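Side-chain contacts in oligogalacturonate lyase (Vibrio parahaemolyticus RIMD 2210633, PDB 3C5M), which probably cleaves oligogalacturonides, short fragments of pectin, by a lyase reaction and binds a manganese ion in a seven-bladed beta-propeller: residues Ala159-Tyr162 and His163-Pro166; Leu220-Asp224 and Gly225-Arg229; Val324-Lys328 and Ala329-Gln333. One frame throughout, in Å; residues are numbered along the deposited sequence.

Contact 1 of 3, residues Ala159-Tyr162 and His163-Pro166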
loop_
_atom_site.group_PDB
_atom_site.type_symbol
_atom_site.label_atom_id
_atom_site.label_comp_id
_atom_site.label_asym_id
_atom_site.label_seq_id
_atom_site.Cartn_x
_atom_site.Cartn_y
_atom_site.Cartn_z
ATOM N N ALA A 159 9.267 0.632 20.431
ATOM C CA ALA A 159 10.150 1.728 20.805
ATOM C C ALA A 159 11.525 1.168 21.145
ATOM O O ALA A 159 12.545 1.769 20.820
ATOM C CB ALA A 159 9.577 2.483 21.988
ATOM N N GLU A 160 11.544 0.006 21.789
ATOM C CA GLU A 160 12.785 -0.660 22.169
ATOM C C GLU A 160 13.707 -0.845 20.966
ATOM O O GLU A 160 14.884 -0.488 21.010
ATOM C CB GLU A 160 12.459 -2.022 22.802
ATOM C CG GLU A 160 13.460 -3.148 22.514
ATOM C CD GLU A 160 14.839 -2.896 23.107
ATOM O OE1 GLU A 160 15.743 -3.733 22.887
ATOM O OE2 GLU A 160 15.018 -1.866 23.792
ATOM N N PHE A 161 13.164 -1.408 19.894
ATOM C CA PHE A 161 13.928 -1.647 18.676
ATOM C C PHE A 161 14.443 -0.343 18.078
ATOM O O PHE A 161 15.557 -0.280 17.568
ATOM C CB PHE A 161 13.061 -2.351 17.643
ATOM C CG PHE A 161 13.788 -2.683 16.387
ATOM C CD1 PHE A 161 14.772 -3.672 16.384
ATOM C CD2 PHE A 161 13.506 -2.007 15.204
ATOM C CE1 PHE A 161 15.470 -3.990 15.209
ATOM C CE2 PHE A 161 14.194 -2.313 14.024
ATOM C CZ PHE A 161 15.181 -3.309 14.025
ATOM N N TYR A 162 13.622 0.697 18.143
ATOM C CA TYR A 162 14.001 1.991 17.597
ATOM C C TYR A 162 15.266 2.532 18.233
ATOM O O TYR A 162 16.127 3.082 17.548
ATOM C CB TYR A 162 12.871 2.995 17.794
ATOM C CG TYR A 162 13.278 4.421 17.533
ATOM C CD1 TYR A 162 13.711 5.247 18.566
ATOM C CD2 TYR A 162 13.219 4.950 16.247
ATOM C CE1 TYR A 162 14.069 6.573 18.320
ATOM C CE2 TYR A 162 13.576 6.269 15.991
ATOM C CZ TYR A 162 13.996 7.075 17.028
ATOM O OH TYR A 162 14.322 8.385 16.763
ATOM N N HIS A 163 15.363 2.375 19.547
ATOM C CA HIS A 163 16.513 2.856 20.293
ATOM C C HIS A 163 17.757 2.001 20.077
ATOM O O HIS A 163 18.880 2.480 20.252
ATOM C CB HIS A 163 16.183 2.922 21.788
ATOM C CG HIS A 163 15.203 3.997 22.145
ATOM N ND1 HIS A 163 15.411 5.324 21.836
ATOM C CD2 HIS A 163 14.012 3.942 22.786
ATOM C CE1 HIS A 163 14.389 6.041 22.269
ATOM N NE2 HIS A 163 13.526 5.227 22.850
ATOM N N THR A 164 17.570 0.745 19.690
ATOM C CA THR A 164 18.710 -0.135 19.469
ATOM C C THR A 164 19.487 0.294 18.226
ATOM O O THR A 164 20.481 -0.336 17.856
ATOM C CB THR A 164 18.263 -1.625 19.328
ATOM O OG1 THR A 164 19.364 -2.486 19.650
ATOM C CG2 THR A 164 17.811 -1.931 17.910
ATOM N N ASN A 165 19.035 1.381 17.601
ATOM C CA ASN A 165 19.661 1.910 16.392
ATOM C C ASN A 165 20.214 0.800 15.521
ATOM O O ASN A 165 21.423 0.663 15.372
ATOM C CB ASN A 165 20.785 2.884 16.753
ATOM C CG ASN A 165 20.265 4.261 17.120
ATOM O OD1 ASN A 165 19.587 4.436 18.131
ATOM N ND2 ASN A 165 20.573 5.248 16.286
ATOM N N PRO A 166 19.329 -0.003 14.922
ATOM C CA PRO A 166 19.709 -1.118 14.057
ATOM C C PRO A 166 20.231 -0.619 12.721
ATOM O O PRO A 166 19.761 0.401 12.215
ATOM C CB PRO A 166 18.401 -1.879 13.906
ATOM C CG PRO A 166 17.416 -0.753 13.825
ATOM C CD PRO A 166 17.865 0.158 14.946
#
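Ala159 O takes the amide hydrogen of His163, the N to O distance being 3.2 Å with an N-H...O angle of 153°, and this bond closes the last sound turn of helix 155-163. The next carbonyl, Glu160 O, is approached by two amides, His163 N and Thr164 N, but both bonds are weak, as expected where a helix unwinds. Tyr162 and His163 meet as a T-shaped (edge-to-face) pair, with planes at 75° and ring centroids 5.2 Å apart. Tyr162 CD1 lies over one face of the imidazole, toward its rim, 3.7 Å from His163 ND1. The short helix sits in the connection between strands 138-145 and 168-174, the two middle strands of one propeller blade, and the chain leaves it at Asn165, whose phi is positive. Just beyond it Pro166 packs against Phe161: CB and CG touch the far end of the phenyl ring, with Pro166 CG 3.4 Å from Phe161 CZ, and CD lies over one of its faces. The ring reaches the proline because its CG stands anti to the backbone nitrogen (chi1 -178°), which swings it toward the C-terminal end of the helix. Trp189 meets Phe161 edge-to-face, while Tyr162 OH makes a weak hydrogen bond to Leu213 O.

Contact 2 of 3, residues Leu220-Asp224 and Gly225-Arg229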
loop_
_atom_site.group_PDB
_atom_site.type_symbol
_atom_site.label_atom_id
_atom_site.label_comp_id
_atom_site.label_asym_id
_atom_site.label_seq_id
_atom_site.Cartn_x
_atom_site.Cartn_y
_atom_site.Cartn_z
ATOM N N LEU A 220 14.163 11.752 1.466
ATOM C CA LEU A 220 14.360 11.609 0.018
ATOM C C LEU A 220 15.855 11.441 -0.259
ATOM O O LEU A 220 16.689 11.943 0.485
ATOM C CB LEU A 220 13.828 12.852 -0.712
ATOM C CG LEU A 220 12.778 12.638 -1.801
ATOM C CD1 LEU A 220 11.574 11.931 -1.200
ATOM C CD2 LEU A 220 12.361 13.979 -2.417
ATOM N N VAL A 221 16.193 10.720 -1.317
ATOM C CA VAL A 221 17.591 10.503 -1.667
ATOM C C VAL A 221 17.664 10.082 -3.132
ATOM O O VAL A 221 16.754 9.422 -3.628
ATOM C CB VAL A 221 18.220 9.403 -0.789
ATOM C CG1 VAL A 221 17.443 8.107 -0.936
ATOM C CG2 VAL A 221 19.663 9.192 -1.188
ATOM N N ASN A 222 18.730 10.458 -3.830
ATOM C CA ASN A 222 18.841 10.090 -5.233
ATOM C C ASN A 222 19.263 8.652 -5.447
ATOM O O ASN A 222 19.824 8.024 -4.555
ATOM C CB ASN A 222 19.793 11.023 -5.954
ATOM C CG ASN A 222 19.226 12.401 -6.095
ATOM O OD1 ASN A 222 19.516 13.278 -5.296
ATOM N ND2 ASN A 222 18.384 12.599 -7.102
ATOM N N GLU A 223 18.994 8.131 -6.636
ATOM C CA GLU A 223 19.326 6.755 -6.913
ATOM C C GLU A 223 20.803 6.461 -6.745
ATOM O O GLU A 223 21.174 5.374 -6.301
ATOM C CB GLU A 223 18.882 6.376 -8.308
ATOM C CG GLU A 223 18.999 4.902 -8.564
ATOM C CD GLU A 223 18.328 4.500 -9.847
ATOM O OE1 GLU A 223 18.436 3.320 -10.244
ATOM O OE2 GLU A 223 17.682 5.370 -10.465
ATOM N N ASP A 224 21.645 7.434 -7.087
ATOM C CA ASP A 224 23.096 7.272 -6.971
ATOM C C ASP A 224 23.541 7.179 -5.509
ATOM O O ASP A 224 24.629 6.689 -5.219
ATOM C CB ASP A 224 23.807 8.443 -7.652
ATOM C CG ASP A 224 23.624 9.752 -6.902
ATOM O OD1 ASP A 224 22.467 10.195 -6.727
ATOM O OD2 ASP A 224 24.641 10.343 -6.482
ATOM N N GLY A 225 22.703 7.665 -4.599
ATOM C CA GLY A 225 23.031 7.602 -3.187
ATOM C C GLY A 225 23.318 8.928 -2.517
ATOM O O GLY A 225 23.553 8.987 -1.309
ATOM N N SER A 226 23.280 10.005 -3.289
ATOM C CA SER A 226 23.571 11.331 -2.750
ATOM C C SER A 226 22.352 12.219 -2.586
ATOM O O SER A 226 21.249 11.884 -3.021
ATOM C CB SER A 226 24.566 12.055 -3.652
ATOM O OG SER A 226 23.947 12.359 -4.887
ATOM N N ASN A 227 22.593 13.373 -1.970
ATOM C CA ASN A 227 21.566 14.376 -1.708
ATOM C C ASN A 227 20.482 13.897 -0.748
ATOM O O ASN A 227 19.296 14.154 -0.955
ATOM C CB ASN A 227 20.921 14.849 -3.015
ATOM C CG ASN A 227 21.613 16.067 -3.608
ATOM O OD1 ASN A 227 21.184 16.602 -4.631
ATOM N ND2 ASN A 227 22.685 16.513 -2.967
ATOM N N VAL A 228 20.896 13.196 0.300
ATOM C CA VAL A 228 19.955 12.715 1.297
ATOM C C VAL A 228 19.398 13.947 2.008
ATOM O O VAL A 228 20.142 14.699 2.633
ATOM C CB VAL A 228 20.655 11.788 2.326
ATOM C CG1 VAL A 228 19.684 11.374 3.419
ATOM C CG2 VAL A 228 21.201 10.561 1.626
ATOM N N ARG A 229 18.093 14.159 1.897
ATOM C CA ARG A 229 17.466 15.306 2.533
ATOM C C ARG A 229 16.065 15.032 3.065
ATOM O O ARG A 229 15.434 14.049 2.696
ATOM C CB ARG A 229 17.440 16.500 1.565
ATOM C CG ARG A 229 17.361 16.178 0.066
ATOM C CD ARG A 229 15.953 15.894 -0.383
ATOM N NE ARG A 229 15.731 16.138 -1.816
ATOM C CZ ARG A 229 16.281 15.443 -2.812
ATOM N NH1 ARG A 229 15.995 15.759 -4.066
ATOM N NH2 ARG A 229 17.119 14.444 -2.561
#
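Leu220 and Arg229 form an antiparallel hydrogen-bonded pair at the open end of a beta-hairpin, with Leu220 N 2.9 Å from Arg229 O and Arg229 N 3.0 Å from Leu220 O. Further along, Asn222 N donates to Ser226 O at 3.0 Å, and a type I turn from Asn222 to Gly225 reverses the chain. The turn bond from Gly225 N reaches Asn222 O from above the carbonyl plane, 58° out of it. Gly225 has a phi of 111°, where a side chain would strike the preceding carbonyl.

Among side-chain polar contacts, Ser226 OG donates to Asp224 OD2 at 2.7 Å, on the syn lone pair of the carboxylate. Both Asp224 CG (chi1 69°) and Ser226 OG lie between their own backbone nitrogen and carbonyl carbon, which turns the two groups toward each other. Arg229 NH2 also makes a weak bond to Asn227 O.

Apolar contacts add to these. Val221 CG2 and Val228 CG2 touch at 3.5 Å, the two valines lying next to each other with their branches directed alike. Arg229 bends at chi2 and folds back over Leu220, CD lying 3.7 Å from Leu220 CB, with Leu220 CD2 over one face of the guanidinium, near its margin. The hairpin joins strand 219-222 to outermost strand 229-230 of its blade. Its backbone bonds set the reversal, while the serine hydroxyl probably steadies the negative charge of Asp224.

Contact 3 of 3, residues Val324-Lys328 and Ala329-Gln333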
loop_
_atom_site.group_PDB
_atom_site.type_symbol
_atom_site.label_atom_id
_atom_site.label_comp_id
_atom_site.label_asym_id
_atom_site.label_seq_id
_atom_site.Cartn_x
_atom_site.Cartn_y
_atom_site.Cartn_z
ATOM N N VAL A 324 -14.410 10.182 -0.049
ATOM C CA VAL A 324 -13.880 10.557 -1.348
ATOM C C VAL A 324 -13.660 12.069 -1.332
ATOM O O VAL A 324 -14.584 12.861 -1.543
ATOM C CB VAL A 324 -14.827 10.160 -2.490
ATOM C CG1 VAL A 324 -14.329 10.731 -3.790
ATOM C CG2 VAL A 324 -14.901 8.652 -2.595
ATOM N N LEU A 325 -12.423 12.460 -1.046
ATOM C CA LEU A 325 -12.051 13.859 -0.988
ATOM C C LEU A 325 -11.841 14.435 -2.381
ATOM O O LEU A 325 -11.360 13.762 -3.288
ATOM C CB LEU A 325 -10.775 14.038 -0.161
ATOM C CG LEU A 325 -10.825 13.640 1.319
ATOM C CD1 LEU A 325 -10.982 12.138 1.434
ATOM C CD2 LEU A 325 -9.547 14.087 2.029
ATOM N N ASN A 326 -12.219 15.694 -2.534
ATOM C CA ASN A 326 -12.070 16.405 -3.785
ATOM C C ASN A 326 -10.978 17.462 -3.572
ATOM O O ASN A 326 -11.245 18.520 -3.014
ATOM C CB ASN A 326 -13.384 17.081 -4.134
ATOM C CG ASN A 326 -13.378 17.664 -5.516
ATOM O OD1 ASN A 326 -12.478 18.425 -5.879
ATOM N ND2 ASN A 326 -14.389 17.316 -6.306
ATOM N N THR A 327 -9.754 17.165 -4.008
ATOM C CA THR A 327 -8.608 18.068 -3.857
ATOM C C THR A 327 -8.889 19.525 -4.228
ATOM O O THR A 327 -8.707 20.423 -3.407
ATOM C CB THR A 327 -7.393 17.569 -4.694
ATOM O OG1 THR A 327 -6.922 16.333 -4.149
ATOM C CG2 THR A 327 -6.255 18.583 -4.681
ATOM N N LYS A 328 -9.324 19.752 -5.466
ATOM C CA LYS A 328 -9.618 21.092 -5.952
ATOM C C LYS A 328 -10.686 21.783 -5.105
ATOM O O LYS A 328 -10.425 22.819 -4.495
ATOM C CB LYS A 328 -10.067 21.026 -7.414
ATOM C CG LYS A 328 -9.392 22.055 -8.324
ATOM C CD LYS A 328 -9.762 23.496 -7.952
ATOM C CE LYS A 328 -8.819 24.509 -8.599
ATOM N NZ LYS A 328 -8.681 24.328 -10.070
ATOM N N ALA A 329 -11.885 21.209 -5.064
ATOM C CA ALA A 329 -12.988 21.775 -4.283
ATOM C C ALA A 329 -12.699 21.749 -2.781
ATOM O O ALA A 329 -13.424 22.349 -1.985
ATOM C CB ALA A 329 -14.282 21.015 -4.576
ATOM N N LYS A 330 -11.631 21.053 -2.402
ATOM C CA LYS A 330 -11.237 20.935 -1.003
ATOM C C LYS A 330 -12.452 20.520 -0.186
ATOM O O LYS A 330 -12.897 21.245 0.693
ATOM C CB LYS A 330 -10.672 22.271 -0.495
ATOM C CG LYS A 330 -9.494 22.790 -1.329
ATOM C CD LYS A 330 -8.909 24.106 -0.807
ATOM C CE LYS A 330 -8.250 23.943 0.550
ATOM N NZ LYS A 330 -7.510 25.170 0.948
ATOM N N SER A 331 -12.983 19.339 -0.476
ATOM C CA SER A 331 -14.159 18.852 0.226
ATOM C C SER A 331 -14.210 17.334 0.309
ATOM O O SER A 331 -14.076 16.648 -0.695
ATOM C CB SER A 331 -15.408 19.345 -0.489
ATOM O OG SER A 331 -15.409 18.889 -1.828
ATOM N N ALA A 332 -14.425 16.824 1.515
ATOM C CA ALA A 332 -14.507 15.391 1.745
ATOM C C ALA A 332 -15.977 14.987 1.720
ATOM O O ALA A 332 -16.839 15.750 2.140
ATOM C CB ALA A 332 -13.886 15.047 3.097
ATOM N N GLN A 333 -16.273 13.790 1.232
ATOM C CA GLN A 333 -17.659 13.343 1.179
ATOM C C GLN A 333 -17.750 11.840 1.425
ATOM O O GLN A 333 -16.891 11.081 0.972
ATOM C CB GLN A 333 -18.245 13.698 -0.184
ATOM C CG GLN A 333 -19.746 13.502 -0.306
ATOM C CD GLN A 333 -20.312 14.115 -1.589
ATOM O OE1 GLN A 333 -21.513 14.037 -1.858
ATOM N NE2 GLN A 333 -19.441 14.729 -2.382
#
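Val324-Asn326 and Ser331-Gln333 run antiparallel, with Val324 N 2.8 Å from Gln333 O at a nearly straight 173°, Asn326 N 2.8 Å from Ser331 O and Ser331 N returning the bond to Asn326 O at 3.2 Å, while a G1 beta bulge, with Lys330 at positive phi, sets Lys330 and Ser331 together opposite Asn326.

Asn326 carries the side-chain part of the contact. Its CG stands anti to the backbone nitrogen (chi1 -171°), which carries the amide along the chain toward the turn, where OD1 accepts Ala329 N at 3.0 Å. The donor sits above the amide carbonyl plane, 46° out of it, and the methyl of Ala329 rests against the same group, CB 3.6 Å from Asn326 CG. Next along the hairpin, Leu325 CG meets Ala332 CB at 3.8 Å; both side chains also touch Pro283 in a loop, and Leu325 reaches Met280 of strand 276-281 in the preceding blade. Thr327 OG1 is held by Gly294 O.

The hairpin links strand 321-326 to outermost strand 334-337 of its propeller blade. One asparagine thus ties the turn at two levels, its backbone pairing with Ser331 and its amide oxygen accepting from Ala329 N, which gives that turn amide an acceptor and probably fixes the rotation of the asparagine amide.

Following the chain from the N terminus, the three contacts come in series, none nested in or crossing another, and each joins successive strands within its own four-stranded antiparallel blade. Contact 1 ends the helix inserted between middle strands 138-145 and 168-174. Contact 2 closes the hairpin from 219-222 to 229-230 in the next blade, the nearest atoms of contacts 1 and 2 being about 14 Å apart. Contact 3 comes two blades later, turning 321-326 into 334-337, and its centre lies about 39 Å from the centre of contact 1 and about 33 Å from that of contact 2. Contacts 2 and 3 thus tie the same pair of positions, third strand to outermost fourth, in different blades.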